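Glycinin A3B4 subunit (Glycine max, PDB 2D5F) probably serves as a seed storage protein, an 11S globulin of two cupin domains per chain that assembles into hexamers. Local coordinates at residues B[38-41]-B[45-48]; B[132-137]-B[238-243]. All coordinates share one frame; numbering follows the deposited sequence.

Contact 1 of 2, residues B[38-41]-B[45-48]; sequences PELQ and VTVS
Leu40, in the middle of the short helix 38-43, meets Val45 and Thr46 where the chain turns directly into strand 46-52, and this one leucine supplies every contact on the helix side. The polar part is a single backbone bond: the amide N of Val45 reaches back to the O of Leu40 over 3.3 Å. The bond is long and weak, yet nearly straight at 167° on the hydrogen. It runs from residue i+5 back to residue i and so links the start of the strand to the helix. The O of Val45 lies 3.3 Å from the same Leu40 O; with an acceptor at both ends, this pair is held near by the bend and not by attraction.

The remaining contacts are of van der Waals kind. The CB of Leu40 rests 3.4 Å from Val45 O, so the root of the leucine side chain covers the peptide group leading into the strand. Its CG stands beside the backbone N and anti to the carbonyl carbon (chi1 -65°), which carries the fork forward, one methyl to each neighbour. CD2 approaches CG2 of Val45 at 4.3 Å, a loose methyl-to-methyl touch. CD1 comes to 4.1 Å from OG1 of Thr46, the two side chains crossing at a slant; the rotation of the threonine (chi1 -165°) brings its hydroxyl to this methyl.

All three residues are buried. Leu40 also packs on Leu421 and Val423 of strand 421-424 in the second cupin domain, while Thr46 and Ser48 bond through their backbones to Leu147 and Ser145 of the antiparallel strand 141-147. The helix-to-strand bend thus lies between the two cupin domains, joining a sheet of the first to an edge strand of the second.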
# COMPACT_ATOMS: atom_id res chain seq x y z
N PRO B 38 -24.99 -27.94 -1.59
CA PRO B 38 -23.92 -27.88 -0.59
C PRO B 38 -22.53 -27.52 -1.14
O PRO B 38 -21.75 -26.85 -0.46
CB PRO B 38 -23.97 -29.27 0.08
CG PRO B 38 -24.81 -30.11 -0.85
CD PRO B 38 -25.81 -29.15 -1.40
N GLU B 39 -22.23 -27.95 -2.36
CA GLU B 39 -20.92 -27.65 -2.95
C GLU B 39 -20.75 -26.15 -3.15
O GLU B 39 -19.70 -25.58 -2.83
CB GLU B 39 -20.77 -28.37 -4.31
CG GLU B 39 -20.94 -29.88 -4.23
CD GLU B 39 -22.38 -30.35 -4.44
OE1 GLU B 39 -23.33 -29.64 -4.05
OE2 GLU B 39 -22.55 -31.45 -5.00
N LEU B 40 -21.80 -25.50 -3.66
CA LEU B 40 -21.78 -24.07 -3.90
C LEU B 40 -21.80 -23.27 -2.60
O LEU B 40 -21.23 -22.17 -2.53
CB LEU B 40 -22.95 -23.67 -4.81
CG LEU B 40 -22.87 -24.24 -6.23
CD1 LEU B 40 -24.12 -23.85 -7.03
CD2 LEU B 40 -21.61 -23.72 -6.93
N GLN B 41 -22.45 -23.81 -1.57
CA GLN B 41 -22.49 -23.12 -0.29
C GLN B 41 -21.10 -23.13 0.32
O GLN B 41 -20.68 -22.17 0.96
CB GLN B 41 -23.48 -23.79 0.67
CG GLN B 41 -24.91 -23.70 0.21
CD GLN B 41 -25.88 -24.05 1.30
OE1 GLN B 41 -25.86 -25.17 1.83
NE2 GLN B 41 -26.75 -23.11 1.66
N VAL B 45 -20.45 -19.14 -3.57
CA VAL B 45 -20.74 -18.55 -4.88
C VAL B 45 -21.88 -19.31 -5.54
O VAL B 45 -22.37 -20.31 -5.01
CB VAL B 45 -19.54 -18.69 -5.85
CG1 VAL B 45 -18.26 -18.12 -5.24
CG2 VAL B 45 -19.34 -20.17 -6.22
N THR B 46 -22.31 -18.81 -6.68
CA THR B 46 -23.31 -19.50 -7.49
C THR B 46 -22.97 -19.13 -8.92
O THR B 46 -22.13 -18.27 -9.16
CB THR B 46 -24.77 -19.12 -7.14
OG1 THR B 46 -25.64 -20.10 -7.73
CG2 THR B 46 -25.15 -17.76 -7.67
N VAL B 47 -23.61 -19.80 -9.88
CA VAL B 47 -23.31 -19.55 -11.28
C VAL B 47 -24.56 -19.33 -12.11
O VAL B 47 -25.62 -19.89 -11.83
CB VAL B 47 -22.50 -20.74 -11.88
CG1 VAL B 47 -22.14 -20.45 -13.33
CG2 VAL B 47 -21.24 -20.98 -11.05
N SER B 48 -24.42 -18.51 -13.14
CA SER B 48 -25.52 -18.18 -14.04
C SER B 48 -25.05 -18.23 -15.49
O SER B 48 -24.04 -17.62 -15.84
CB SER B 48 -26.04 -16.79 -13.70
OG SER B 48 -26.96 -16.33 -14.67

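Contact 2 of 2, residues B[132-137]-B[238-243]. With CO3 (carbonate ion), chain E.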
# COMPACT_ATOMS: atom_id res chain seq x y z
N TRP B 132 -25.01 -3.50 -19.04
CA TRP B 132 -25.91 -4.05 -20.04
C TRP B 132 -25.04 -4.67 -21.13
O TRP B 132 -23.90 -4.25 -21.33
CB TRP B 132 -26.81 -2.96 -20.65
CG TRP B 132 -26.06 -1.82 -21.28
CD1 TRP B 132 -25.70 -0.65 -20.67
CD2 TRP B 132 -25.53 -1.76 -22.61
NE1 TRP B 132 -24.97 0.13 -21.54
CE2 TRP B 132 -24.84 -0.53 -22.73
CE3 TRP B 132 -25.55 -2.64 -23.70
CZ2 TRP B 132 -24.20 -0.15 -23.92
CZ3 TRP B 132 -24.90 -2.26 -24.88
CH2 TRP B 132 -24.23 -1.02 -24.97
N THR B 133 -25.57 -5.67 -21.82
CA THR B 133 -24.83 -6.33 -22.89
C THR B 133 -25.71 -6.51 -24.12
O THR B 133 -26.94 -6.59 -24.01
CB THR B 133 -24.30 -7.70 -22.45
OG1 THR B 133 -25.41 -8.55 -22.14
CG2 THR B 133 -23.40 -7.56 -21.22
N TYR B 134 -25.09 -6.58 -25.29
CA TYR B 134 -25.81 -6.73 -26.54
C TYR B 134 -25.05 -7.63 -27.50
O TYR B 134 -23.83 -7.54 -27.62
CB TYR B 134 -26.01 -5.35 -27.17
CG TYR B 134 -26.59 -5.38 -28.56
CD1 TYR B 134 -27.93 -5.70 -28.77
CD2 TYR B 134 -25.80 -5.09 -29.68
CE1 TYR B 134 -28.47 -5.74 -30.05
CE2 TYR B 134 -26.33 -5.12 -30.97
CZ TYR B 134 -27.67 -5.45 -31.14
OH TYR B 134 -28.21 -5.50 -32.40
N ASN B 135 -25.79 -8.49 -28.19
CA ASN B 135 -25.21 -9.42 -29.16
C ASN B 135 -25.04 -8.66 -30.47
O ASN B 135 -26.01 -8.18 -31.05
CB ASN B 135 -26.16 -10.60 -29.35
CG ASN B 135 -25.57 -11.69 -30.22
OD1 ASN B 135 -26.12 -12.80 -30.29
ND2 ASN B 135 -24.46 -11.39 -30.88
N THR B 136 -23.80 -8.54 -30.91
CA THR B 136 -23.49 -7.82 -32.15
C THR B 136 -23.26 -8.77 -33.33
O THR B 136 -22.95 -8.32 -34.44
CB THR B 136 -22.22 -6.98 -32.00
OG1 THR B 136 -21.10 -7.85 -31.80
CG2 THR B 136 -22.33 -6.02 -30.83
N GLY B 137 -23.40 -10.07 -33.10
CA GLY B 137 -23.18 -11.03 -34.16
C GLY B 137 -24.41 -11.83 -34.53
O GLY B 137 -25.51 -11.56 -34.04
N VAL B 238 -34.27 -8.66 -24.03
CA VAL B 238 -35.15 -8.32 -25.13
C VAL B 238 -34.48 -8.39 -26.49
O VAL B 238 -33.25 -8.41 -26.60
CB VAL B 238 -35.70 -6.90 -24.94
CG1 VAL B 238 -36.32 -6.77 -23.55
CG2 VAL B 238 -34.59 -5.88 -25.14
N THR B 239 -35.31 -8.43 -27.54
CA THR B 239 -34.81 -8.46 -28.90
C THR B 239 -34.93 -7.05 -29.46
O THR B 239 -36.01 -6.45 -29.42
CB THR B 239 -35.63 -9.42 -29.78
OG1 THR B 239 -35.51 -10.75 -29.28
CG2 THR B 239 -35.12 -9.37 -31.22
N VAL B 240 -33.83 -6.51 -29.97
CA VAL B 240 -33.83 -5.18 -30.54
C VAL B 240 -34.11 -5.31 -32.03
O VAL B 240 -33.24 -5.70 -32.81
CB VAL B 240 -32.46 -4.47 -30.34
CG1 VAL B 240 -32.52 -3.05 -30.89
CG2 VAL B 240 -32.10 -4.45 -28.86
N GLU B 241 -35.35 -4.99 -32.42
CA GLU B 241 -35.75 -5.08 -33.81
C GLU B 241 -35.02 -4.03 -34.63
O GLU B 241 -35.04 -2.85 -34.29
CB GLU B 241 -37.26 -4.88 -33.95
CG GLU B 241 -37.82 -5.39 -35.27
CD GLU B 241 -39.26 -4.95 -35.51
OE1 GLU B 241 -40.10 -5.13 -34.60
OE2 GLU B 241 -39.54 -4.42 -36.61
N GLY B 242 -34.38 -4.48 -35.70
CA GLY B 242 -33.64 -3.57 -36.56
C GLY B 242 -32.19 -3.41 -36.13
O GLY B 242 -31.41 -2.73 -36.79
N GLY B 243 -31.84 -4.06 -35.02
CA GLY B 243 -30.48 -3.98 -34.52
C GLY B 243 -30.26 -2.73 -33.70
O GLY B 243 -30.95 -1.72 -33.89
C CO3 E . -24.59 -10.99 -19.58
O1 CO3 E . -25.37 -10.19 -20.20
O2 CO3 E . -24.56 -10.97 -18.30
O3 CO3 E . -23.84 -11.79 -20.25
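A type II beta turn from Val240 to Gly243, following strand 237-239, meets Tyr134 of strand 131-135 in the first cupin barrel. The turn is closed by Gly243 N bonding to Val240 O at 3.1 Å, and Gly242 takes the positive phi (91°) that its third position favours. CG2 of Val240 comes obliquely to the Tyr134 ring, 4.0 Å from CE1, the side chains crossing at about a right angle. Farther out, Tyr134 OH lies 3.5 Å from Gly243 CA and accepts a hydrogen bond from Leu244 N, which fixes the end of the ring beside the turn.

Thr133, the preceding residue, lines a pocket that holds a carbonate ion, probably taken up from the crystallisation liquor. With OG1 set between the backbone N and the carbonyl carbon (chi1 62°), it donates a short bond of 2.5 Å to carbonate O1, while CG2 rests 3.4 Å from the same oxygen. Arg50 NH2, His58 ND1 and Tyr131 OH also bind this ion. A valine here would probably leave O1 without its hydroxyl donor and the carbonate less firmly held.

Strand 131-135 runs between strands 56-62 and 75-80, pairing through His58 and Ala77, and Val240 packs both on Leu57 and on Asn469 of a neighbouring subunit.

How the contacts relate
From the N terminus, the chain first forms contact 1, a short local closure in which only three residues separate 38-41 from 45-48. It then runs through the strands of the first cupin domain before contact 2 opens at 132-137 and closes a loop of 100 intervening residues at 238-243. The two are therefore in series, neither enclosing nor crossing the other. Their centres lie 29 Å apart and their nearest atoms about 11 Å, without touching. Contact 1 joins the short helix 38-43 to the sheet of strands 46-52 and 141-147, facing the second domain; contact 2 brings the later part of the chain back against the other sheet, near a neighbouring subunit.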